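PDB 3OC9: UDP-N-acetylglucosamine pyrophosphorylase from Entamoeba histolytica, which probably catalyses the formation of UDP-N-acetyl-alpha-D-glucosamine and diphosphate from N-acetyl-alpha-D-glucosamine 1-phosphate and UTP. Local coordinates for residues 106-109 with 110-114. Sequence-based numbering, arbitrary orientation.
Sequences EEIN and NYFKE
Ile108 and Phe112, one turn apart, make the tight side of an amphipathic alpha-helix, the crossover helix of a beta-alpha-beta unit that joins the parallel strands 95-100 and 125-134. Their side chains lie side by side, pointing the same way, against the sheet, and the CG2 methyl of Ile108 meets the ring of Phe112 at CE2, 4.1 Å away. CG2 gets there because it stands anti to the backbone N, while CG1 lies beside that N with chi1 at -63°. A branched aliphatic and a flat aromatic suit this buried strip: Ile108 packs on Thr100 and Cys127, Phe112 on Leu98 and the ring of Phe69. Tyr111 borders the same face, its ring directed away from the preceding turn so that OH bonds Ser67 OG; Glu107 similarly uses its length to bring OE2 to His53 ND1. Four successive i to i+4 backbone bonds hold the turns together, from Asn110 N to Glu106 O (3.0 Å) through Lys113 N to Asn109 O (3.1 Å).

Glu106 and Asn110 lie on the exposed side, where polar or charged residues suit because water can reach them. No side-chain hydrogen bond joins the two: in one of the two conformers of Asn110, CG of Glu106 makes a plain van der Waals approach of 3.8 Å to ND2 of Asn110, and the second conformer leaves the amide's position uncertain. Back on the buried side, Ile108 O receives Phe112 N at 3.2 Å and also sits near the plane of the Phe112 ring, 3.6 Å from the edge carbon CD2.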
ATOM      1  N   GLU A 106       6.364 -16.506  12.480  1.00 29.84           N
ATOM      2  CA  GLU A 106       5.711 -17.047  13.683  1.00 30.95           C
ATOM      3  C   GLU A 106       5.080 -15.936  14.553  1.00 30.39           C
ATOM      4  O   GLU A 106       3.945 -16.091  15.047  1.00 30.15           O
ATOM      5  CB  GLU A 106       6.682 -17.930  14.496  1.00 32.42           C
ATOM      6  CG  GLU A 106       6.064 -18.529  15.768  1.00 36.52           C
ATOM      7  CD  GLU A 106       7.049 -19.344  16.627  1.00 41.97           C
ATOM      8  OE1 GLU A 106       8.109 -19.773  16.120  1.00 45.08           O
ATOM      9  OE2 GLU A 106       6.749 -19.576  17.822  1.00 45.27           O
ATOM     10  N   GLU A 107       5.807 -14.826  14.735  1.00 30.08           N
ATOM     11  CA  GLU A 107       5.311 -13.682  15.535  1.00 29.76           C
ATOM     12  C   GLU A 107       4.013 -13.057  14.947  1.00 28.48           C
ATOM     13  O   GLU A 107       3.069 -12.727  15.685  1.00 27.32           O
ATOM     14  CB  GLU A 107       6.431 -12.636  15.736  1.00 30.82           C
ATOM     15  CG  GLU A 107       5.976 -11.314  16.389  1.00 33.62           C
ATOM     16  CD  GLU A 107       7.105 -10.298  16.643  1.00 37.57           C
ATOM     17  OE1 GLU A 107       8.169 -10.359  15.977  1.00 38.09           O
ATOM     18  OE2 GLU A 107       6.905  -9.416  17.516  1.00 39.51           O
ATOM     19  N   ILE A 108       3.956 -12.927  13.622  1.00 27.22           N
ATOM     20  CA  ILE A 108       2.758 -12.374  12.965  1.00 26.62           C
ATOM     21  C   ILE A 108       1.546 -13.317  13.050  1.00 26.44           C
ATOM     22  O   ILE A 108       0.436 -12.884  13.361  1.00 25.36           O
ATOM     23  CB  ILE A 108       3.051 -11.929  11.497  1.00 26.17           C
ATOM     24  CG1 ILE A 108       4.088 -10.804  11.502  1.00 27.54           C
ATOM     25  CG2 ILE A 108       1.758 -11.446  10.797  1.00 25.16           C
ATOM     26  CD1 ILE A 108       4.844 -10.656  10.214  1.00 31.64           C
ATOM     27  N   ASN A 109       1.763 -14.613  12.807  1.00 26.38           N
ATOM     28  CA  ASN A 109       0.700 -15.614  12.963  1.00 26.74           C
ATOM     29  C   ASN A 109       0.099 -15.619  14.387  1.00 26.55           C
ATOM     30  O   ASN A 109      -1.131 -15.661  14.551  1.00 25.35           O
ATOM     31  CB  ASN A 109       1.213 -17.028  12.588  1.00 27.77           C
ATOM     32  CG  ASN A 109       1.119 -17.326  11.085  1.00 28.19           C
ATOM     33  OD1 ASN A 109       0.257 -16.803  10.378  1.00 30.82           O
ATOM     34  ND2 ASN A 109       1.968 -18.235  10.616  1.00 31.42           N
ATOM     35  N   ASN A 110       0.973 -15.553  15.396  1.00 27.26           N
ATOM     36  CA  ASN A 110       0.535 -15.500  16.795  0.50 27.45           C
ATOM     37  C   ASN A 110      -0.261 -14.226  17.111  1.00 26.99           C
ATOM     38  O   ASN A 110      -1.237 -14.277  17.872  1.00 26.86           O
ATOM     39  CB  ASN A 110       1.724 -15.625  17.756  0.50 28.30           C
ATOM     40  CG  ASN A 110       2.240 -17.050  17.876  0.50 29.87           C
ATOM     41  OD1 ASN A 110       1.516 -18.015  17.624  0.50 30.66           O
ATOM     42  ND2 ASN A 110       3.497 -17.187  18.273  0.50 31.59           N
ATOM     43  N   TYR A 111       0.144 -13.092  16.521  1.00 26.18           N
ATOM     44  CA  TYR A 111      -0.539 -11.803  16.732  1.00 25.70           C
ATOM     45  C   TYR A 111      -2.006 -11.877  16.276  1.00 25.50           C
ATOM     46  O   TYR A 111      -2.912 -11.505  17.038  1.00 25.22           O
ATOM     47  CB  TYR A 111       0.220 -10.635  16.055  1.00 25.87           C
ATOM     48  CG  TYR A 111      -0.449  -9.281  16.221  1.00 25.24           C
ATOM     49  CD1 TYR A 111      -1.256  -8.748  15.205  1.00 25.72           C
ATOM     50  CD2 TYR A 111      -0.289  -8.534  17.397  1.00 27.27           C
ATOM     51  CE1 TYR A 111      -1.887  -7.500  15.355  1.00 25.36           C
ATOM     52  CE2 TYR A 111      -0.932  -7.285  17.561  1.00 28.35           C
ATOM     53  CZ  TYR A 111      -1.717  -6.781  16.523  1.00 26.72           C
ATOM     54  OH  TYR A 111      -2.352  -5.567  16.658  1.00 29.08           O
ATOM     55  N   PHE A 112      -2.248 -12.403  15.069  1.00 24.43           N
ATOM     56  CA  PHE A 112      -3.632 -12.563  14.573  1.00 24.03           C
ATOM     57  C   PHE A 112      -4.478 -13.573  15.403  1.00 24.56           C
ATOM     58  O   PHE A 112      -5.639 -13.300  15.749  1.00 24.24           O
ATOM     59  CB  PHE A 112      -3.651 -12.898  13.062  1.00 24.34           C
ATOM     60  CG  PHE A 112      -3.506 -11.680  12.152  1.00 22.74           C
ATOM     61  CD1 PHE A 112      -4.627 -10.913  11.801  1.00 21.94           C
ATOM     62  CD2 PHE A 112      -2.256 -11.300  11.650  1.00 22.55           C
ATOM     63  CE1 PHE A 112      -4.501  -9.776  10.940  1.00 22.88           C
ATOM     64  CE2 PHE A 112      -2.116 -10.155  10.808  1.00 24.57           C
ATOM     65  CZ  PHE A 112      -3.255  -9.392  10.462  1.00 21.11           C
ATOM     66  N   LYS A 113      -3.898 -14.730  15.726  1.00 24.73           N
ATOM     67  CA  LYS A 113      -4.615 -15.787  16.473  1.00 25.26           C
ATOM     68  C   LYS A 113      -5.097 -15.312  17.853  1.00 26.35           C
ATOM     69  O   LYS A 113      -6.255 -15.533  18.248  1.00 26.29           O
ATOM     70  CB  LYS A 113      -3.701 -17.018  16.617  1.00 25.71           C
ATOM     71  CG  LYS A 113      -4.258 -18.215  17.436  1.00 27.29           C
ATOM     72  CD  LYS A 113      -5.529 -18.800  16.843  1.00 29.96           C
ATOM     73  CE  LYS A 113      -5.863 -20.157  17.484  1.00 30.09           C
ATOM     74  NZ  LYS A 113      -7.277 -20.574  17.257  1.00 31.49           N
ATOM     75  N   GLU A 114      -4.214 -14.673  18.595  1.00 26.51           N
ATOM     76  CA  GLU A 114      -4.605 -14.239  19.948  1.00 27.68           C
ATOM     77  C   GLU A 114      -5.518 -12.997  19.980  1.00 27.93           C
ATOM     78  O   GLU A 114      -6.110 -12.683  21.026  1.00 28.30           O
ATOM     79  CB  GLU A 114      -3.380 -14.136  20.868  1.00 28.36           C
ATOM     80  CG  GLU A 114      -2.538 -15.458  20.934  1.00 29.54           C
ATOM     81  CD  GLU A 114      -3.264 -16.687  21.564  1.00 30.95           C
ATOM     82  OE1 GLU A 114      -4.104 -16.491  22.485  1.00 30.94           O
ATOM     83  OE2 GLU A 114      -2.951 -17.849  21.133  1.00 26.57           O
TER